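Local coordinates for nitroalkane oxidase (Podospora anserina, PDB 3MKH), which catalyses the FAD-dependent oxidation of nitroalkanes to aldehydes or ketones, consuming oxygen and releasing nitrite and hydrogen peroxide, at residues Asn204-Leu210 against Asn254-Gly260; Gly102-Ile106 against Asp183-Val187; Ser78-Glu83 against Leu276-Met280. All coordinates share one frame. Numbering follows the deposited sequence.

Contact 1: Asn204-Leu210 against Asn254-Gly260; sequences NKVMIIL and NVLCPAG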
ATOM      1  N   ASN A 204      24.032  22.880 -21.264  1.00 31.31           N
ATOM      2  CA  ASN A 204      25.090  23.846 -21.588  1.00 31.22           C
ATOM      3  C   ASN A 204      24.617  25.300 -21.723  1.00 32.38           C
ATOM      4  O   ASN A 204      25.435  26.220 -21.690  1.00 31.30           O
ATOM      5  CB  ASN A 204      25.788  23.455 -22.898  1.00 34.17           C
ATOM      6  CG  ASN A 204      26.576  22.141 -22.799  1.00 41.55           C
ATOM      7  OD1 ASN A 204      26.743  21.566 -21.721  1.00 39.85           O
ATOM      8  ND2 ASN A 204      27.073  21.672 -23.942  1.00 37.70           N
ATOM      9  N   LYS A 205      23.315  25.505 -21.927  1.00 27.10           N
ATOM     10  CA  LYS A 205      22.760  26.850 -22.135  1.00 27.33           C
ATOM     11  C   LYS A 205      22.100  27.441 -20.877  1.00 30.74           C
ATOM     12  O   LYS A 205      21.680  28.610 -20.863  1.00 29.48           O
ATOM     13  CB  LYS A 205      21.724  26.836 -23.270  1.00 29.35           C
ATOM     14  CG  LYS A 205      22.161  26.073 -24.500  1.00 29.84           C
ATOM     15  CD  LYS A 205      23.350  26.747 -25.169  1.00 35.66           C
ATOM     16  CE  LYS A 205      22.911  27.874 -26.104  1.00 36.46           C
ATOM     17  NZ  LYS A 205      24.102  28.458 -26.811  1.00 38.24           N
ATOM     18  N   VAL A 206      22.008  26.644 -19.824  1.00 25.64           N
ATOM     19  CA  VAL A 206      21.252  27.081 -18.642  1.00 25.93           C
ATOM     20  C   VAL A 206      22.027  28.043 -17.752  1.00 25.91           C
ATOM     21  O   VAL A 206      23.205  27.807 -17.432  1.00 25.76           O
ATOM     22  CB  VAL A 206      20.730  25.886 -17.835  1.00 25.85           C
ATOM     23  CG1 VAL A 206      19.946  26.377 -16.602  1.00 27.81           C
ATOM     24  CG2 VAL A 206      19.838  25.045 -18.716  1.00 22.81           C
ATOM     25  N   MET A 207      21.365  29.138 -17.389  1.00 24.40           N
ATOM     26  CA  MET A 207      21.937  30.196 -16.570  1.00 22.61           C
ATOM     27  C   MET A 207      21.047  30.499 -15.377  1.00 26.15           C
ATOM     28  O   MET A 207      19.876  30.143 -15.366  1.00 24.69           O
ATOM     29  CB  MET A 207      22.042  31.500 -17.366  1.00 27.67           C
ATOM     30  CG  MET A 207      22.710  31.431 -18.719  1.00 29.96           C
ATOM     31  SD  MET A 207      22.568  33.013 -19.582  1.00 30.89           S
ATOM     32  CE  MET A 207      23.559  34.074 -18.546  1.00 41.94           C
ATOM     33  N   ILE A 208      21.601  31.191 -14.390  1.00 23.23           N
ATOM     34  CA  ILE A 208      20.781  31.869 -13.391  1.00 23.73           C
ATOM     35  C   ILE A 208      21.146  33.352 -13.404  1.00 26.14           C
ATOM     36  O   ILE A 208      22.327  33.723 -13.301  1.00 25.77           O
ATOM     37  CB  ILE A 208      20.979  31.291 -11.977  1.00 21.65           C
ATOM     38  CG1 ILE A 208      20.671  29.789 -11.968  1.00 21.66           C
ATOM     39  CG2 ILE A 208      20.103  32.050 -10.956  1.00 23.21           C
ATOM     40  CD1 ILE A 208      20.862  29.133 -10.607  1.00 24.89           C
ATOM     41  N   ILE A 209      20.140  34.203 -13.567  1.00 23.12           N
ATOM     42  CA  ILE A 209      20.368  35.650 -13.597  1.00 23.46           C
ATOM     43  C   ILE A 209      19.514  36.304 -12.536  1.00 21.64           C
ATOM     44  O   ILE A 209      18.321  36.015 -12.438  1.00 22.23           O
ATOM     45  CB  ILE A 209      20.008  36.255 -14.979  1.00 24.14           C
ATOM     46  CG1 ILE A 209      20.727  35.481 -16.088  1.00 28.05           C
ATOM     47  CG2 ILE A 209      20.345  37.736 -15.037  1.00 24.75           C
ATOM     48  CD1 ILE A 209      20.564  36.091 -17.463  1.00 29.24           C
ATOM     49  N   LEU A 210      20.127  37.175 -11.740  1.00 22.18           N
ATOM     50  CA  LEU A 210      19.407  37.934 -10.737  1.00 20.88           C
ATOM     51  C   LEU A 210      18.535  38.999 -11.384  1.00 26.49           C
ATOM     52  O   LEU A 210      18.915  39.604 -12.387  1.00 23.72           O
ATOM     53  CB  LEU A 210      20.372  38.575  -9.728  1.00 21.92           C
ATOM     54  CG  LEU A 210      21.307  37.608  -8.994  1.00 26.08           C
ATOM     55  CD1 LEU A 210      22.181  38.340  -7.954  1.00 25.82           C
ATOM     56  CD2 LEU A 210      20.501  36.453  -8.368  1.00 24.37           C
ATOM     57  N   ASN A 254      24.648  41.114 -12.860  1.00 29.41           N
ATOM     58  CA  ASN A 254      23.457  40.369 -12.428  1.00 27.20           C
ATOM     59  C   ASN A 254      23.535  38.873 -12.715  1.00 28.78           C
ATOM     60  O   ASN A 254      22.747  38.085 -12.172  1.00 25.27           O
ATOM     61  CB  ASN A 254      22.175  40.930 -13.065  1.00 27.00           C
ATOM     62  CG  ASN A 254      21.598  42.115 -12.306  1.00 26.19           C
ATOM     63  OD1 ASN A 254      20.396  42.152 -12.000  1.00 31.53           O
ATOM     64  ND2 ASN A 254      22.425  43.096 -12.025  1.00 24.36           N
ATOM     65  N   VAL A 255      24.446  38.470 -13.598  1.00 25.06           N
ATOM     66  CA  VAL A 255      24.585  37.051 -13.905  1.00 24.32           C
ATOM     67  C   VAL A 255      25.204  36.314 -12.715  1.00 29.01           C
ATOM     68  O   VAL A 255      26.309  36.649 -12.275  1.00 24.59           O
ATOM     69  CB  VAL A 255      25.436  36.805 -15.155  1.00 29.64           C
ATOM     70  CG1 VAL A 255      25.634  35.313 -15.360  1.00 26.77           C
ATOM     71  CG2 VAL A 255      24.788  37.444 -16.385  1.00 27.38           C
ATOM     72  N   LEU A 256      24.478  35.331 -12.182  1.00 28.00           N
ATOM     73  CA  LEU A 256      24.962  34.540 -11.055  1.00 28.14           C
ATOM     74  C   LEU A 256      25.647  33.277 -11.542  1.00 28.04           C
ATOM     75  O   LEU A 256      26.747  32.951 -11.099  1.00 29.65           O
ATOM     76  CB  LEU A 256      23.821  34.176 -10.092  1.00 24.88           C
ATOM     77  CG  LEU A 256      24.211  33.272  -8.911  1.00 27.36           C
ATOM     78  CD1 LEU A 256      25.095  34.015  -7.914  1.00 26.21           C
ATOM     79  CD2 LEU A 256      22.955  32.709  -8.182  1.00 24.07           C
ATOM     80  N   CYS A 257      24.985  32.554 -12.438  1.00 25.19           N
ATOM     81  CA  CYS A 257      25.593  31.396 -13.085  1.00 27.50           C
ATOM     82  C   CYS A 257      25.566  31.583 -14.578  1.00 28.53           C
ATOM     83  O   CYS A 257      24.490  31.658 -15.173  1.00 26.58           O
ATOM     84  CB  CYS A 257      24.855  30.102 -12.738  1.00 26.56           C
ATOM     85  SG  CYS A 257      24.686  29.852 -10.959  1.00 28.00           S
ATOM     86  N   PRO A 258      26.756  31.658 -15.191  1.00 28.59           N
ATOM     87  CA  PRO A 258      26.879  31.792 -16.641  1.00 30.04           C
ATOM     88  C   PRO A 258      26.353  30.540 -17.323  1.00 29.31           C
ATOM     89  O   PRO A 258      26.254  29.477 -16.697  1.00 27.95           O
ATOM     90  CB  PRO A 258      28.400  31.901 -16.863  1.00 34.92           C
ATOM     91  CG  PRO A 258      28.976  32.279 -15.517  1.00 37.41           C
ATOM     92  CD  PRO A 258      28.072  31.622 -14.518  1.00 30.58           C
ATOM     93  N   ALA A 259      26.053  30.657 -18.610  1.00 29.25           N
ATOM     94  CA  ALA A 259      25.483  29.541 -19.347  1.00 25.92           C
ATOM     95  C   ALA A 259      26.277  28.256 -19.148  1.00 31.39           C
ATOM     96  O   ALA A 259      27.502  28.227 -19.314  1.00 33.38           O
ATOM     97  CB  ALA A 259      25.358  29.889 -20.830  1.00 32.65           C
ATOM     98  N   GLY A 260      25.578  27.185 -18.789  1.00 28.16           N
ATOM     99  CA  GLY A 260      26.234  25.912 -18.579  1.00 31.31           C
ATOM    100  C   GLY A 260      26.563  25.621 -17.127  1.00 29.70           C
ATOM    101  O   GLY A 260      26.956  24.507 -16.785  1.00 31.54           O
TER

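Contact 2: Gly102-Ile106 against Asp183-Val187; sequences GLTPI and DLACV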
ATOM      1  N   GLY A 102      15.088  31.096  -2.330  1.00 20.15           N
ATOM      2  CA  GLY A 102      15.528  32.105  -3.277  1.00 21.95           C
ATOM      3  C   GLY A 102      16.959  32.567  -3.029  1.00 21.29           C
ATOM      4  O   GLY A 102      17.681  32.904  -3.964  1.00 23.87           O
ATOM      5  N   LEU A 103      17.372  32.587  -1.766  1.00 21.63           N
ATOM      6  CA  LEU A 103      18.752  32.971  -1.420  1.00 20.46           C
ATOM      7  C   LEU A 103      19.780  31.855  -1.617  1.00 22.16           C
ATOM      8  O   LEU A 103      20.988  32.122  -1.685  1.00 23.10           O
ATOM      9  CB  LEU A 103      18.820  33.478   0.024  1.00 17.99           C
ATOM     10  CG  LEU A 103      17.974  34.719   0.300  1.00 22.36           C
ATOM     11  CD1 LEU A 103      17.853  35.000   1.810  1.00 19.99           C
ATOM     12  CD2 LEU A 103      18.533  35.914  -0.461  1.00 21.43           C
ATOM     13  N   THR A 104      19.304  30.617  -1.716  1.00 20.48           N
ATOM     14  CA  THR A 104      20.189  29.455  -1.782  1.00 21.16           C
ATOM     15  C   THR A 104      21.178  29.465  -2.967  1.00 23.47           C
ATOM     16  O   THR A 104      22.362  29.204  -2.775  1.00 24.95           O
ATOM     17  CB  THR A 104      19.387  28.130  -1.720  1.00 23.88           C
ATOM     18  OG1 THR A 104      18.665  28.082  -0.482  1.00 24.00           O
ATOM     19  CG2 THR A 104      20.328  26.906  -1.820  1.00 24.33           C
ATOM     20  N   PRO A 105      20.712  29.787  -4.185  1.00 22.65           N
ATOM     21  CA  PRO A 105      21.677  29.834  -5.294  1.00 23.75           C
ATOM     22  C   PRO A 105      22.790  30.840  -5.058  1.00 23.89           C
ATOM     23  O   PRO A 105      23.918  30.614  -5.481  1.00 22.08           O
ATOM     24  CB  PRO A 105      20.818  30.262  -6.492  1.00 25.84           C
ATOM     25  CG  PRO A 105      19.448  29.741  -6.135  1.00 21.54           C
ATOM     26  CD  PRO A 105      19.333  30.018  -4.656  1.00 21.93           C
ATOM     27  N   ILE A 106      22.473  31.930  -4.373  1.00 22.73           N
ATOM     28  CA  ILE A 106      23.459  32.937  -4.020  1.00 25.32           C
ATOM     29  C   ILE A 106      24.441  32.429  -2.945  1.00 28.07           C
ATOM     30  O   ILE A 106      25.643  32.675  -3.049  1.00 25.42           O
ATOM     31  CB  ILE A 106      22.790  34.258  -3.618  1.00 29.55           C
ATOM     32  CG1 ILE A 106      21.982  34.789  -4.809  1.00 31.33           C
ATOM     33  CG2 ILE A 106      23.836  35.294  -3.237  1.00 29.60           C
ATOM     34  CD1 ILE A 106      21.099  35.950  -4.484  1.00 29.90           C
ATOM     35  N   ASP A 183      11.951  41.672  -4.187  1.00 25.73           N
ATOM     36  CA  ASP A 183      13.275  42.298  -4.044  1.00 25.70           C
ATOM     37  C   ASP A 183      14.384  41.598  -4.813  1.00 27.69           C
ATOM     38  O   ASP A 183      15.234  42.253  -5.420  1.00 25.18           O
ATOM     39  CB  ASP A 183      13.670  42.362  -2.568  1.00 25.59           C
ATOM     40  CG  ASP A 183      12.630  43.074  -1.721  1.00 29.95           C
ATOM     41  OD1 ASP A 183      12.877  44.234  -1.329  1.00 32.34           O
ATOM     42  OD2 ASP A 183      11.567  42.473  -1.442  1.00 26.81           O
ATOM     43  N   LEU A 184      14.405  40.268  -4.767  1.00 21.03           N
ATOM     44  CA  LEU A 184      15.510  39.536  -5.378  1.00 21.13           C
ATOM     45  C   LEU A 184      15.036  38.209  -5.956  1.00 21.94           C
ATOM     46  O   LEU A 184      14.682  37.302  -5.218  1.00 21.42           O
ATOM     47  CB  LEU A 184      16.606  39.284  -4.341  1.00 21.89           C
ATOM     48  CG  LEU A 184      17.859  38.608  -4.890  1.00 23.45           C
ATOM     49  CD1 LEU A 184      18.394  39.443  -6.040  1.00 24.63           C
ATOM     50  CD2 LEU A 184      18.920  38.462  -3.787  1.00 24.01           C
ATOM     51  N   ALA A 185      15.023  38.099  -7.277  1.00 18.73           N
ATOM     52  CA  ALA A 185      14.604  36.862  -7.932  1.00 20.34           C
ATOM     53  C   ALA A 185      15.817  36.201  -8.579  1.00 23.20           C
ATOM     54  O   ALA A 185      16.574  36.866  -9.284  1.00 22.77           O
ATOM     55  CB  ALA A 185      13.531  37.158  -8.994  1.00 19.04           C
ATOM     56  N   CYS A 186      16.014  34.907  -8.327  1.00 20.55           N
ATOM     57  CA  CYS A 186      17.012  34.134  -9.072  1.00 20.58           C
ATOM     58  C   CYS A 186      16.311  33.456 -10.247  1.00 23.42           C
ATOM     59  O   CYS A 186      15.609  32.460 -10.060  1.00 22.47           O
ATOM     60  CB  CYS A 186      17.667  33.081  -8.180  1.00 21.31           C
ATOM     61  SG  CYS A 186      18.750  33.798  -6.913  1.00 25.50           S
ATOM     62  N   VAL A 187      16.490  34.002 -11.449  1.00 21.19           N
ATOM     63  CA  VAL A 187      15.720  33.539 -12.599  1.00 19.01           C
ATOM     64  C   VAL A 187      16.517  32.512 -13.370  1.00 24.57           C
ATOM     65  O   VAL A 187      17.608  32.796 -13.894  1.00 21.95           O
ATOM     66  CB  VAL A 187      15.284  34.688 -13.514  1.00 19.17           C
ATOM     67  CG1 VAL A 187      14.435  34.158 -14.696  1.00 20.24           C
ATOM     68  CG2 VAL A 187      14.495  35.705 -12.710  1.00 20.22           C
TER

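Contact 3: Ser78-Glu83 against Leu276-Met280; sequences SAILVE and LVGAM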
ATOM      1  N   SER A  78      17.994  23.545  10.694  1.00 25.12           N
ATOM      2  CA  SER A  78      16.947  23.974   9.785  1.00 23.96           C
ATOM      3  C   SER A  78      15.782  22.988   9.781  1.00 23.01           C
ATOM      4  O   SER A  78      14.626  23.392   9.760  1.00 24.35           O
ATOM      5  CB  SER A  78      17.510  24.132   8.374  1.00 25.39           C
ATOM      6  OG  SER A  78      18.319  25.287   8.329  1.00 30.24           O
ATOM      7  N   ALA A  79      16.091  21.696   9.804  1.00 21.39           N
ATOM      8  CA  ALA A  79      15.048  20.674   9.793  1.00 24.21           C
ATOM      9  C   ALA A  79      14.217  20.753  11.066  1.00 22.82           C
ATOM     10  O   ALA A  79      13.005  20.532  11.044  1.00 20.98           O
ATOM     11  CB  ALA A  79      15.650  19.284   9.628  1.00 20.53           C
ATOM     12  N   ILE A  80      14.874  21.078  12.177  1.00 19.68           N
ATOM     13  CA  ILE A  80      14.177  21.232  13.448  1.00 21.54           C
ATOM     14  C   ILE A  80      13.213  22.413  13.381  1.00 20.69           C
ATOM     15  O   ILE A  80      12.039  22.295  13.731  1.00 19.50           O
ATOM     16  CB  ILE A  80      15.172  21.376  14.627  1.00 23.45           C
ATOM     17  CG1 ILE A  80      15.865  20.028  14.874  1.00 24.13           C
ATOM     18  CG2 ILE A  80      14.451  21.894  15.871  1.00 20.62           C
ATOM     19  CD1 ILE A  80      17.126  20.092  15.757  1.00 28.09           C
ATOM     20  N   LEU A  81      13.695  23.543  12.892  1.00 23.25           N
ATOM     21  CA  LEU A  81      12.844  24.719  12.768  1.00 22.54           C
ATOM     22  C   LEU A  81      11.652  24.439  11.846  1.00 22.17           C
ATOM     23  O   LEU A  81      10.498  24.745  12.174  1.00 24.45           O
ATOM     24  CB  LEU A  81      13.657  25.904  12.236  1.00 22.59           C
ATOM     25  CG  LEU A  81      12.843  27.135  11.815  1.00 22.37           C
ATOM     26  CD1 LEU A  81      12.182  27.771  13.022  1.00 26.86           C
ATOM     27  CD2 LEU A  81      13.739  28.151  11.113  1.00 30.53           C
ATOM     28  N   VAL A  82      11.939  23.876  10.679  1.00 21.54           N
ATOM     29  CA  VAL A  82      10.897  23.632   9.680  1.00 22.64           C
ATOM     30  C   VAL A  82       9.809  22.663  10.178  1.00 21.36           C
ATOM     31  O   VAL A  82       8.615  22.882   9.936  1.00 21.04           O
ATOM     32  CB  VAL A  82      11.502  23.134   8.347  1.00 21.30           C
ATOM     33  CG1 VAL A  82      10.416  22.662   7.414  1.00 21.00           C
ATOM     34  CG2 VAL A  82      12.312  24.251   7.689  1.00 20.49           C
ATOM     35  N   GLU A  83      10.219  21.603  10.876  1.00 21.67           N
ATOM     36  CA  GLU A  83       9.260  20.641  11.414  1.00 22.88           C
ATOM     37  C   GLU A  83       8.299  21.340  12.378  1.00 23.56           C
ATOM     38  O   GLU A  83       7.075  21.187  12.286  1.00 21.27           O
ATOM     39  CB  GLU A  83       9.966  19.450  12.124  1.00 20.16           C
ATOM     40  CG  GLU A  83       8.971  18.526  12.866  1.00 21.50           C
ATOM     41  CD  GLU A  83       9.628  17.503  13.813  1.00 24.29           C
ATOM     42  OE1 GLU A  83      10.853  17.283  13.713  1.00 23.69           O
ATOM     43  OE2 GLU A  83       8.906  16.925  14.666  1.00 24.42           O
ATOM     44  N   LEU A 276      14.580  19.658   3.629  1.00 22.37           N
ATOM     45  CA  LEU A 276      13.645  20.481   4.390  1.00 23.41           C
ATOM     46  C   LEU A 276      12.195  20.105   4.085  1.00 21.30           C
ATOM     47  O   LEU A 276      11.332  20.249   4.937  1.00 19.77           O
ATOM     48  CB  LEU A 276      13.901  21.967   4.138  1.00 23.72           C
ATOM     49  CG  LEU A 276      14.885  22.656   5.105  1.00 32.12           C
ATOM     50  CD1 LEU A 276      15.811  21.698   5.848  1.00 27.05           C
ATOM     51  CD2 LEU A 276      15.646  23.781   4.447  1.00 31.59           C
ATOM     52  N   VAL A 277      11.942  19.613   2.876  1.00 21.59           N
ATOM     53  CA  VAL A 277      10.639  19.037   2.547  1.00 22.18           C
ATOM     54  C   VAL A 277      10.369  17.783   3.388  1.00 23.30           C
ATOM     55  O   VAL A 277       9.228  17.529   3.808  1.00 22.29           O
ATOM     56  CB  VAL A 277      10.491  18.730   1.029  1.00 22.04           C
ATOM     57  CG1 VAL A 277       9.246  17.860   0.769  1.00 22.20           C
ATOM     58  CG2 VAL A 277      10.399  20.042   0.239  1.00 20.92           C
ATOM     59  N   GLY A 278      11.422  17.011   3.646  1.00 20.62           N
ATOM     60  CA  GLY A 278      11.326  15.898   4.578  1.00 20.15           C
ATOM     61  C   GLY A 278      10.790  16.414   5.904  1.00 21.11           C
ATOM     62  O   GLY A 278       9.803  15.909   6.464  1.00 21.04           O
ATOM     63  N   ALA A 279      11.402  17.488   6.379  1.00 19.09           N
ATOM     64  CA  ALA A 279      11.016  18.042   7.660  1.00 19.54           C
ATOM     65  C   ALA A 279       9.593  18.617   7.641  1.00 18.59           C
ATOM     66  O   ALA A 279       8.886  18.545   8.652  1.00 19.03           O
ATOM     67  CB  ALA A 279      12.029  19.071   8.134  1.00 19.44           C
ATOM     68  N   MET A 280       9.163  19.176   6.510  1.00 18.43           N
ATOM     69  CA  MET A 280       7.762  19.643   6.400  1.00 18.83           C
ATOM     70  C   MET A 280       6.809  18.468   6.543  1.00 21.05           C
ATOM     71  O   MET A 280       5.746  18.568   7.181  1.00 20.74           O
ATOM     72  CB  MET A 280       7.497  20.319   5.051  1.00 19.99           C
ATOM     73  CG  MET A 280       8.375  21.515   4.765  1.00 20.47           C
ATOM     74  SD  MET A 280       8.032  22.172   3.116  1.00 24.64           S
ATOM     75  CE  MET A 280       9.019  23.652   3.185  1.00 27.88           C
TER

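Contact 1: Asn204-Leu210 against Asn254-Gly260
An antiparallel pairing broken by a classic beta bulge joins 254-260 to the strand in 204-210, within the beta domain of this acyl-CoA dehydrogenase-type fold. Asn254 leads in, its O accepting Leu210 N at 2.8 Å. Val255 follows as the non-hydrogen-bonded partner of Ile209; both side chains lie on the same face, where Val255 packs on Trp162 and Ile209 on Ile164 of strand 161-168, and Val255 CG1 also meets Met207 CE at 4.0 Å. At the bulge, Leu256 and Cys257 together face Ile208, whose O accepts Leu256 N at 2.9 Å and Cys257 N at 3.0 Å. The chain turns a corner at Leu256, whose side chain packs on Pro105 and Ile106 of helix 90-109, with Leu256 CD2 4.0 Å from Ile208 CG2. Cys257 closes its pair through its O, which takes Ile208 N at 3.0 Å. Beyond Pro258, the CB of Ala259 rests 3.7 Å from Met207 CG. Past the strand, Gly260, at a positive phi of 97°, donates its N to Val206 O at 2.8 Å.

Contact 2: Gly102-Ile106 against Asp183-Val187
Helix-on-sheet packing between helix 90-109 of the N-terminal domain and strand 184-191 of the beta domain centres on Cys186, Leu184 and Ile106, in the acyl-CoA dehydrogenase fold. The short axes of 102-106 and 184-187 pass 8.0 Å apart at 68°, so the strand crosses the helix steeply and offers it alternate residues, while Ala185 points away. Cys186 is the most covered. Its CB points toward the helix, and its SG sits among Gly102, Pro105 and Ile106, 4.1 Å from Pro105 CB and 4.0 Å from Ile106 CG1. The backbone of Gly102 makes the closest CA approach, its CA 6.3 Å from Cys186 CA; it also lies beside Leu132, an FAD-binding residue, about 7 Å from the cofactor. Leu184, two residues back on the same face, meets the end of Leu103, CD2 to CD2 at 4.2 Å. Ile106 bridges both strand residues: while its CG1 faces the sulfur, its CD1 presses against Leu184 CD2 at 3.4 Å.

Contact 3: Ser78-Glu83 against Leu276-Met280
Val82 and Ala279 lie at the heart of this helix-helix interface, both with CB directed at the partner helix. The short axes run 8.1 Å apart and cross at -33°, close spacing that the small residues Ala79 and Ala279 permit: their CB atoms are 3.9 Å apart, and Ala279 CB also reaches Ala79 O at 3.4 Å. Val82 has chi1 at 170° (t). Its CG1 lies 4.0 Å from Ala279 CB, 3.5 Å from Met280 CG and 3.6 Å from Leu276 O, while CG2 lies 4.0 Å from Leu276 CG. Leu276 has an unusual conformation, both chi angles falling between the standard wells (-91° and 20°); although its CB points sideways, its end comes nearer and places CD1 3.9 Å from Ser78 CB. Met280 starts away from helix 75-88 and runs out in an extended m, t, t conformation, touching Phe97 and the FAD-binding residue Phe398. Glu83 makes a backbone approach, CA to Ala279 O at 3.5 Å, a CA-H...O contact. Its t, t side chain leads away to salt bridges with Arg286 and Arg328 and a hydrogen bond between Glu83 OE1 and Tyr426 OH of the second subunit. This close, apolar helix pairing joins the N- and C-terminal helical domains of the acyl-CoA dehydrogenase fold, near the flavin site.

In the fold
Contacts 1 and 2 form one continuous region: strands 184-191 and 206-212 are sheet neighbours, and Leu210 CD2 of contact 1 packs on Cys186 SG of contact 2 at 3.5 Å. Contact 3 stands apart, its centre 20 Å from that of contact 2 and 29 Å from that of contact 1, yet consecutive helices 75-88 and 90-109 link it to contact 2, and helix 262-298 follows strand 255-257 of contact 1. Contact 1, partly buried and furthest from the chain's centre, depends on backbone hydrogen bonds. The buried contacts 2 and 3 rely chiefly on apolar side chains: contact 2 joins the N-terminal helical domain to the beta domain, and contact 3 the two helical domains.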